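Local coordinates for acyl-CoA dehydrogenase (Bacillus anthracis, PDB 3OWA), which binds FAD and probably catalyses the flavin-dependent alpha,beta-dehydrogenation of acyl-CoA thioesters, at the interface of chains A and B. Sequence-based numbering; all coordinates share one arbitrary frame. Chains: chain A/B, Acyl-CoA dehydrogenase.

The interface of chains A and B. Residues chain A 305-306, 309, 579, 583; chain B 488-491.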
ATOM      1  N   PRO A 305       9.521 -17.630  10.169  1.00 39.47           N
ATOM      2  CA  PRO A 305       8.408 -17.039  10.886  1.00 39.48           C
ATOM      3  C   PRO A 305       7.880 -15.746  10.281  1.00 38.10           C
ATOM      4  O   PRO A 305       6.681 -15.532  10.320  1.00 38.43           O
ATOM      5  CB  PRO A 305       8.983 -16.813  12.292  1.00 40.14           C
ATOM      6  CG  PRO A 305       9.951 -17.989  12.460  1.00 41.28           C
ATOM      7  CD  PRO A 305      10.573 -18.131  11.086  1.00 39.63           C
ATOM      8  N   LEU A 306       8.730 -14.876   9.749  1.00 38.17           N
ATOM      9  CA  LEU A 306       8.230 -13.618   9.161  1.00 37.70           C
ATOM     10  C   LEU A 306       7.350 -13.866   7.937  1.00 36.62           C
ATOM     11  O   LEU A 306       6.396 -13.146   7.716  1.00 36.95           O
ATOM     12  CB  LEU A 306       9.360 -12.689   8.718  1.00 37.85           C
ATOM     13  CG  LEU A 306      10.097 -11.887   9.777  1.00 41.66           C
ATOM     14  CD1 LEU A 306      11.053 -10.874   9.088  1.00 38.49           C
ATOM     15  CD2 LEU A 306       9.069 -11.215  10.702  1.00 40.68           C
ATOM     16  N   GLU A 309       4.127 -15.240   9.357  1.00 34.45           N
ATOM     17  CA  GLU A 309       3.348 -14.149   9.912  1.00 35.31           C
ATOM     18  C   GLU A 309       2.581 -13.375   8.799  1.00 34.36           C
ATOM     19  O   GLU A 309       1.394 -13.080   8.971  1.00 34.94           O
ATOM     20  CB  GLU A 309       4.245 -13.189  10.706  1.00 34.93           C
ATOM     21  CG  GLU A 309       3.470 -12.163  11.560  1.00 40.35           C
ATOM     22  CD  GLU A 309       4.364 -11.081  12.195  1.00 49.12           C
ATOM     23  OE1 GLU A 309       3.981 -10.563  13.277  1.00 52.12           O
ATOM     24  OE2 GLU A 309       5.450 -10.752  11.637  1.00 49.75           O
ATOM     25  N   ILE A 579       1.348 -14.469  18.493  1.00 42.89           N
ATOM     26  CA  ILE A 579       2.500 -14.888  17.723  1.00 42.44           C
ATOM     27  C   ILE A 579       2.445 -16.397  17.433  1.00 43.73           C
ATOM     28  O   ILE A 579       2.500 -16.784  16.252  1.00 43.57           O
ATOM     29  CB  ILE A 579       3.853 -14.330  18.276  1.00 42.55           C
ATOM     30  CG1 ILE A 579       3.937 -12.815  18.013  1.00 42.49           C
ATOM     31  CG2 ILE A 579       5.029 -15.017  17.625  1.00 40.80           C
ATOM     32  CD1 ILE A 579       5.101 -12.102  18.724  1.00 44.48           C
ATOM     33  N   ARG A 583       1.489 -18.521  13.778  1.00 41.57           N
ATOM     34  CA  ARG A 583       2.302 -19.633  13.276  1.00 42.71           C
ATOM     35  C   ARG A 583       1.429 -20.840  13.047  1.00 43.43           C
ATOM     36  O   ARG A 583       1.637 -21.596  12.103  1.00 43.96           O
ATOM     37  CB  ARG A 583       3.434 -19.999  14.246  1.00 43.72           C
ATOM     38  CG  ARG A 583       4.467 -18.878  14.401  1.00 45.55           C
ATOM     39  CD  ARG A 583       5.561 -19.304  15.371  1.00 49.03           C
ATOM     40  NE  ARG A 583       6.669 -18.340  15.425  1.00 47.67           N
ATOM     41  CZ  ARG A 583       7.850 -18.643  15.971  1.00 51.05           C
ATOM     42  NH1 ARG A 583       8.053 -19.874  16.457  1.00 50.80           N
ATOM     43  NH2 ARG A 583       8.832 -17.745  16.003  1.00 49.19           N
TER
ATOM     44  N   LYS B 488      15.970 -17.069  16.002  1.00 54.31           N
ATOM     45  CA  LYS B 488      14.807 -17.776  15.484  1.00 52.39           C
ATOM     46  C   LYS B 488      13.469 -17.035  15.735  1.00 50.15           C
ATOM     47  O   LYS B 488      12.476 -17.321  15.081  1.00 50.32           O
ATOM     48  CB  LYS B 488      14.733 -19.191  16.089  1.00 54.24           C
ATOM     49  CG  LYS B 488      16.017 -20.036  15.966  1.00 57.48           C
ATOM     50  CD  LYS B 488      16.575 -20.007  14.536  1.00 63.29           C
ATOM     51  CE  LYS B 488      17.651 -21.073  14.306  1.00 67.19           C
ATOM     52  NZ  LYS B 488      18.010 -21.099  12.844  1.00 70.12           N
ATOM     53  N   GLU B 489      13.437 -16.116  16.695  1.00 47.09           N
ATOM     54  CA  GLU B 489      12.213 -15.424  17.078  1.00 44.64           C
ATOM     55  C   GLU B 489      12.002 -14.189  16.195  1.00 41.80           C
ATOM     56  O   GLU B 489      12.024 -13.053  16.660  1.00 40.24           O
ATOM     57  CB  GLU B 489      12.273 -15.048  18.557  1.00 45.39           C
ATOM     58  CG  GLU B 489      12.481 -16.265  19.480  1.00 48.21           C
ATOM     59  CD  GLU B 489      11.557 -17.427  19.141  1.00 52.14           C
ATOM     60  OE1 GLU B 489      10.329 -17.212  18.933  1.00 53.49           O
ATOM     61  OE2 GLU B 489      12.065 -18.565  19.070  1.00 53.06           O
ATOM     62  N   GLN B 490      11.825 -14.433  14.905  1.00 39.12           N
ATOM     63  CA  GLN B 490      11.736 -13.340  13.923  1.00 37.37           C
ATOM     64  C   GLN B 490      10.701 -12.283  14.221  1.00 36.30           C
ATOM     65  O   GLN B 490      10.966 -11.096  14.080  1.00 36.51           O
ATOM     66  CB  GLN B 490      11.564 -13.895  12.512  1.00 35.91           C
ATOM     67  CG  GLN B 490      12.753 -14.730  12.089  1.00 36.71           C
ATOM     68  CD  GLN B 490      12.778 -14.990  10.581  1.00 38.39           C
ATOM     69  OE1 GLN B 490      11.739 -15.127   9.951  1.00 35.10           O
ATOM     70  NE2 GLN B 490      13.964 -15.023  10.006  1.00 35.15           N
ATOM     71  N   GLU B 491       9.534 -12.679  14.659  1.00 37.24           N
ATOM     72  CA  GLU B 491       8.510 -11.675  14.920  1.00 38.65           C
ATOM     73  C   GLU B 491       8.906 -10.681  16.005  1.00 38.45           C
ATOM     74  O   GLU B 491       8.574  -9.500  15.915  1.00 37.19           O
ATOM     75  CB  GLU B 491       7.159 -12.310  15.240  1.00 38.60           C
ATOM     76  CG  GLU B 491       6.720 -13.328  14.209  1.00 42.55           C
ATOM     77  CD  GLU B 491       7.130 -14.769  14.607  1.00 45.75           C
ATOM     78  OE1 GLU B 491       8.235 -14.967  15.192  1.00 44.90           O
ATOM     79  OE2 GLU B 491       6.340 -15.692  14.311  1.00 46.95           O
TER
HETATM   80  O   HOH W   1       3.743 -15.347  14.035  1.00 49.97           O
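A:Arg583 and B:Glu491 form a side-on, two-pronged salt bridge across the interface. NE of the A:Arg583 guanidinium gives a hydrogen bond to carboxylate OE2 of B:Glu491 at 2.9 Å, almost straight (178° at H). NH2 of A:Arg583 donates a second hydrogen bond to OE1 of B:Glu491 at 3.0 Å. Both oxygens use their syn lone pairs, and the two flat groups lie 14° apart, nearly coplanar. The B:Glu491 chain bends at chi2 (94°), which turns its carboxylate to meet the tip of the extended A:Arg583 chain. A weaker bond runs from A:Arg583 NH2 to carboxylate OE1 of B:Glu489 at 3.3 Å, so two acidic groups share this nitrogen.

Water 1 bridges OE2 of B:Glu491 (2.6 Å) and the backbone O of A:Ile579.

A separate hydrogen bond joins the two helix starts. The backbone N of A:Leu306 donates to the side-chain amide OE1 of B:Gln490 at 3.0 Å, in the carbonyl plane.

Carbon contacts accompany the polar pairs. CB of A:Pro305 packs on the carboxylate carbon CD of B:Glu491 at 3.6 Å, and methyl CG2 of A:Ile579 also touches CD. CG of A:Leu306 meets CB of B:Gln490.

The A:Glu309 carboxylate carbon CD lies against CG of B:Glu491. These side chains run past each other in opposite directions, their carboxylates nearly perpendicular.

Chain A supplies the N-terminal ends of helices 305-336 and 578-592. Chain B supplies the start of helix 490-520 and the residues just before it. The patch recurs with chains exchanged in the two-fold dimer of the deposited assembly.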